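Local coordinates for protein minor fimbrium subunit Mfa5 (Porphyromonas gingivalis ATCC 33277, PDB 6TO1) that serves as an accessory subunit of the minor fimbriae, surface pili that mediate biofilm formation and adhesion to host cells and other oral bacteria, at residues S152-M160 with L393-A401. Residues are numbered along the deposited sequence; the frame is centred on the assembly and turned at random.
Sequences SGQRFVKKM and LAAAFDNIA
Phe156 and Phe397 meet where the last turns of helix 143-160 run beside the chain leaving helix 390-395, their CA atoms 6.7 Å apart; residues 393-401 keep pace with the helix from Ser152 opposite Leu393 to Met160 opposite Ile400. Both belong to the von Willebrand factor A-type fold, an alpha/beta domain with helices packed around a central sheet, and the contact illustrates how a lysine can secure a chain that has just left its helix. Lys159 leaves with CG anti to its backbone N (chi1 -165°) and turns about its CG-CD bond, bringing NZ among three oxygen acceptors. NZ donates to Ala394 O at 2.7 Å, from above the carbonyl plane, and to Ala396 O at 2.8 Å, and forms a salt bridge with Asp398 OD1 at 3.1 Å, on the syn side but 32° out of the carboxylate plane. Carbonyls two residues apart, those of Ala394 and Ala396, are thereby tied to one charged group. Ala394 O also takes a weak bond from Arg155 NH2, whose guanidinium lies with one face over Ala394. Beneath this polar layer the contact is apolar. Phe397 turns a ring edge to the face of Phe156, a T-shaped pair with planes at 76°, and meets His359 edge-to-face as well. Leu393 CD2 touches Phe156 CZ at 3.8 Å, while Phe397 and Met160 both reach Ile231 of strand 227-234, one of the two middle strands of the sheet. At the far end, Met160 CG rests 3.7 Å from Ile400 CG2.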
ATOM      1  N   SER A 152     -15.828 -29.511   6.670  1.00 23.16           N
ATOM      2  CA  SER A 152     -14.643 -28.666   6.631  1.00 22.03           C
ATOM      3  C   SER A 152     -14.563 -27.895   5.322  1.00 18.33           C
ATOM      4  O   SER A 152     -14.093 -26.756   5.308  1.00 24.78           O
ATOM      5  CB  SER A 152     -13.364 -29.504   6.846  1.00 24.53           C
ATOM      6  OG  SER A 152     -13.205 -30.513   5.867  1.00 23.00           O
ATOM      7  N   GLY A 153     -15.019 -28.495   4.214  1.00 21.14           N
ATOM      8  CA  GLY A 153     -14.981 -27.782   2.954  1.00 25.10           C
ATOM      9  C   GLY A 153     -15.861 -26.549   2.981  1.00 30.53           C
ATOM     10  O   GLY A 153     -15.491 -25.495   2.472  1.00 21.32           O
ATOM     11  N   GLN A 154     -17.033 -26.657   3.594  1.00 24.88           N
ATOM     12  CA  GLN A 154     -17.879 -25.476   3.727  1.00 25.94           C
ATOM     13  C   GLN A 154     -17.218 -24.428   4.601  1.00 23.21           C
ATOM     14  O   GLN A 154     -17.254 -23.233   4.287  1.00 25.93           O
ATOM     15  CB  GLN A 154     -19.228 -25.879   4.290  1.00 22.63           C
ATOM     16  CG  GLN A 154     -20.020 -26.705   3.325  1.00 24.40           C
ATOM     17  CD  GLN A 154     -21.326 -27.123   3.929  1.00 33.51           C
ATOM     18  OE1 GLN A 154     -22.334 -26.432   3.781  1.00 29.57           O
ATOM     19  NE2 GLN A 154     -21.323 -28.254   4.621  1.00 26.77           N
ATOM     20  N   ARG A 155     -16.597 -24.853   5.697  1.00 24.60           N
ATOM     21  CA  ARG A 155     -15.903 -23.914   6.560  1.00 26.07           C
ATOM     22  C   ARG A 155     -14.794 -23.192   5.811  1.00 24.99           C
ATOM     23  O   ARG A 155     -14.604 -21.986   6.004  1.00 20.74           O
ATOM     24  CB  ARG A 155     -15.364 -24.635   7.790  1.00 26.98           C
ATOM     25  CG  ARG A 155     -14.721 -23.667   8.778  1.00 40.09           C
ATOM     26  CD  ARG A 155     -13.963 -24.388   9.896  1.00 49.53           C
ATOM     27  NE  ARG A 155     -12.997 -23.494  10.540  1.00 60.33           N
ATOM     28  CZ  ARG A 155     -13.196 -22.888  11.708  1.00 55.60           C
ATOM     29  NH1 ARG A 155     -14.330 -23.071  12.373  1.00 59.12           N
ATOM     30  NH2 ARG A 155     -12.260 -22.090  12.210  1.00 58.64           N
ATOM     31  N   PHE A 156     -14.047 -23.915   4.963  1.00 23.20           N
ATOM     32  CA  PHE A 156     -12.980 -23.292   4.187  1.00 22.04           C
ATOM     33  C   PHE A 156     -13.543 -22.257   3.213  1.00 18.15           C
ATOM     34  O   PHE A 156     -12.991 -21.160   3.059  1.00 24.33           O
ATOM     35  CB  PHE A 156     -12.188 -24.356   3.399  1.00 23.47           C
ATOM     36  CG  PHE A 156     -11.521 -25.401   4.251  1.00 22.42           C
ATOM     37  CD1 PHE A 156     -11.182 -25.142   5.569  1.00 25.75           C
ATOM     38  CD2 PHE A 156     -11.214 -26.640   3.720  1.00 24.14           C
ATOM     39  CE1 PHE A 156     -10.559 -26.110   6.337  1.00 26.35           C
ATOM     40  CE2 PHE A 156     -10.588 -27.615   4.488  1.00 24.39           C
ATOM     41  CZ  PHE A 156     -10.272 -27.356   5.799  1.00 24.29           C
ATOM     42  N   VAL A 157     -14.621 -22.612   2.504  1.00 19.64           N
ATOM     43  CA  VAL A 157     -15.237 -21.665   1.577  1.00 18.83           C
ATOM     44  C   VAL A 157     -15.601 -20.377   2.305  1.00 25.60           C
ATOM     45  O   VAL A 157     -15.270 -19.274   1.861  1.00 22.32           O
ATOM     46  CB  VAL A 157     -16.466 -22.295   0.900  1.00 24.38           C
ATOM     47  CG1 VAL A 157     -17.299 -21.236   0.223  1.00 28.67           C
ATOM     48  CG2 VAL A 157     -16.011 -23.381  -0.098  1.00 26.00           C
ATOM     49  N   LYS A 158     -16.280 -20.502   3.435  1.00 24.31           N
ATOM     50  CA  LYS A 158     -16.734 -19.321   4.161  1.00 25.84           C
ATOM     51  C   LYS A 158     -15.585 -18.516   4.739  1.00 30.43           C
ATOM     52  O   LYS A 158     -15.675 -17.291   4.816  1.00 27.70           O
ATOM     53  CB  LYS A 158     -17.683 -19.754   5.269  1.00 26.20           C
ATOM     54  CG  LYS A 158     -18.955 -20.386   4.742  1.00 34.27           C
ATOM     55  CD  LYS A 158     -19.797 -20.925   5.886  1.00 39.93           C
ATOM     56  CE  LYS A 158     -21.032 -21.652   5.393  1.00 58.09           C
ATOM     57  NZ  LYS A 158     -21.684 -22.411   6.504  1.00 75.31           N
ATOM     58  N   LYS A 159     -14.507 -19.181   5.153  1.00 26.54           N
ATOM     59  CA  LYS A 159     -13.335 -18.482   5.655  1.00 23.86           C
ATOM     60  C   LYS A 159     -12.620 -17.706   4.559  1.00 27.69           C
ATOM     61  O   LYS A 159     -12.143 -16.586   4.788  1.00 25.67           O
ATOM     62  CB  LYS A 159     -12.404 -19.507   6.313  1.00 33.08           C
ATOM     63  CG  LYS A 159     -11.336 -18.923   7.174  1.00 52.79           C
ATOM     64  CD  LYS A 159     -10.459 -20.031   7.724  1.00 53.65           C
ATOM     65  CE  LYS A 159     -10.990 -20.572   9.037  1.00 55.49           C
ATOM     66  NZ  LYS A 159     -10.038 -21.589   9.584  1.00 59.14           N
ATOM     67  N   MET A 160     -12.543 -18.257   3.355  1.00 21.44           N
ATOM     68  CA  MET A 160     -11.849 -17.566   2.274  1.00 24.07           C
ATOM     69  C   MET A 160     -12.736 -16.551   1.571  1.00 24.08           C
ATOM     70  O   MET A 160     -12.210 -15.640   0.936  1.00 21.79           O
ATOM     71  CB  MET A 160     -11.279 -18.619   1.320  1.00 22.16           C
ATOM     72  CG  MET A 160     -10.129 -19.427   1.969  1.00 28.87           C
ATOM     73  SD  MET A 160      -9.385 -20.550   0.640  1.00 26.17           S
ATOM     74  CE  MET A 160     -10.245 -21.628   0.381  1.00 24.18           C
ATOM     75  N   LEU A 393      -8.141 -28.638  11.101  1.00 26.61           N
ATOM     76  CA  LEU A 393      -9.198 -28.122  10.233  1.00 25.77           C
ATOM     77  C   LEU A 393      -9.638 -26.733  10.672  1.00 35.11           C
ATOM     78  O   LEU A 393      -9.863 -25.849   9.836  1.00 31.45           O
ATOM     79  CB  LEU A 393     -10.388 -29.078  10.236  1.00 28.26           C
ATOM     80  CG  LEU A 393     -10.168 -30.475   9.669  1.00 23.41           C
ATOM     81  CD1 LEU A 393     -11.327 -31.410   9.924  1.00 26.70           C
ATOM     82  CD2 LEU A 393      -9.886 -30.378   8.151  1.00 26.13           C
ATOM     83  N   ALA A 394      -9.756 -26.513  11.981  1.00 28.47           N
ATOM     84  CA  ALA A 394     -10.250 -25.228  12.458  1.00 35.22           C
ATOM     85  C   ALA A 394      -9.278 -24.102  12.138  1.00 35.16           C
ATOM     86  O   ALA A 394      -9.703 -22.967  11.887  1.00 39.64           O
ATOM     87  CB  ALA A 394     -10.512 -25.300  13.964  1.00 39.30           C
ATOM     88  N   ALA A 395      -7.982 -24.387  12.136  1.00 29.96           N
ATOM     89  CA  ALA A 395      -6.971 -23.366  11.943  1.00 35.06           C
ATOM     90  C   ALA A 395      -6.652 -23.074  10.481  1.00 36.81           C
ATOM     91  O   ALA A 395      -5.980 -22.079  10.202  1.00 36.56           O
ATOM     92  CB  ALA A 395      -5.680 -23.777  12.660  1.00 37.18           C
ATOM     93  N   ALA A 396      -7.133 -23.878   9.542  1.00 30.42           N
ATOM     94  CA  ALA A 396      -6.595 -23.813   8.191  1.00 28.69           C
ATOM     95  C   ALA A 396      -7.180 -22.668   7.364  1.00 28.88           C
ATOM     96  O   ALA A 396      -8.362 -22.334   7.464  1.00 28.69           O
ATOM     97  CB  ALA A 396      -6.863 -25.135   7.462  1.00 24.40           C
ATOM     98  N   PHE A 397      -6.331 -22.106   6.493  1.00 25.11           N
ATOM     99  CA  PHE A 397      -6.735 -21.144   5.446  1.00 27.54           C
ATOM    100  C   PHE A 397      -7.284 -19.849   6.044  1.00 35.59           C
ATOM    101  O   PHE A 397      -8.263 -19.284   5.548  1.00 38.27           O
ATOM    102  CB  PHE A 397      -7.736 -21.765   4.457  1.00 25.80           C
ATOM    103  CG  PHE A 397      -7.226 -23.047   3.855  1.00 21.63           C
ATOM    104  CD1 PHE A 397      -6.089 -23.029   3.069  1.00 29.09           C
ATOM    105  CD2 PHE A 397      -7.824 -24.250   4.136  1.00 23.62           C
ATOM    106  CE1 PHE A 397      -5.571 -24.184   2.566  1.00 25.95           C
ATOM    107  CE2 PHE A 397      -7.302 -25.425   3.626  1.00 25.00           C
ATOM    108  CZ  PHE A 397      -6.177 -25.386   2.856  1.00 22.69           C
ATOM    109  N   ASP A 398      -6.619 -19.358   7.089  1.00 35.50           N
ATOM    110  CA  ASP A 398      -7.123 -18.185   7.801  1.00 50.19           C
ATOM    111  C   ASP A 398      -7.001 -16.916   6.962  1.00 51.25           C
ATOM    112  O   ASP A 398      -7.906 -16.072   6.969  1.00 56.98           O
ATOM    113  CB  ASP A 398      -6.367 -18.008   9.121  1.00 45.76           C
ATOM    114  CG  ASP A 398      -7.039 -18.705  10.287  1.00 63.00           C
ATOM    115  OD1 ASP A 398      -8.203 -19.144  10.143  1.00 57.31           O
ATOM    116  OD2 ASP A 398      -6.393 -18.815  11.356  1.00 66.59           O
ATOM    117  N   ASN A 399      -5.881 -16.742   6.257  1.00 39.53           N
ATOM    118  CA  ASN A 399      -5.661 -15.542   5.442  1.00 51.82           C
ATOM    119  C   ASN A 399      -5.117 -15.977   4.088  1.00 46.31           C
ATOM    120  O   ASN A 399      -3.918 -15.875   3.818  1.00 44.26           O
ATOM    121  CB  ASN A 399      -4.719 -14.571   6.132  1.00 59.82           C
ATOM    122  CG  ASN A 399      -5.319 -13.980   7.376  1.00 67.67           C
ATOM    123  OD1 ASN A 399      -5.057 -14.452   8.483  1.00 78.03           O
ATOM    124  ND2 ASN A 399      -6.146 -12.952   7.210  1.00 62.44           N
ATOM    125  N   ILE A 400      -6.007 -16.474   3.230  1.00 40.95           N
ATOM    126  CA  ILE A 400      -5.546 -16.911   1.925  1.00 36.16           C
ATOM    127  C   ILE A 400      -5.146 -15.719   1.077  1.00 23.61           C
ATOM    128  O   ILE A 400      -4.299 -15.837   0.183  1.00 35.60           O
ATOM    129  CB  ILE A 400      -6.618 -17.764   1.230  1.00 26.67           C
ATOM    130  CG1 ILE A 400      -5.977 -18.550   0.080  1.00 35.26           C
ATOM    131  CG2 ILE A 400      -7.751 -16.926   0.713  1.00 32.40           C
ATOM    132  CD1 ILE A 400      -5.019 -19.664   0.576  1.00 37.75           C
ATOM    133  N   ALA A 401      -5.732 -14.556   1.340  1.00 26.63           N
ATOM    134  CA  ALA A 401      -5.488 -13.370   0.545  1.00 26.89           C
ATOM    135  C   ALA A 401      -4.459 -12.506   1.255  1.00 23.70           C
ATOM    136  O   ALA A 401      -4.639 -12.152   2.422  1.00 30.12           O
ATOM    137  CB  ALA A 401      -6.771 -12.568   0.326  1.00 30.66           C
TER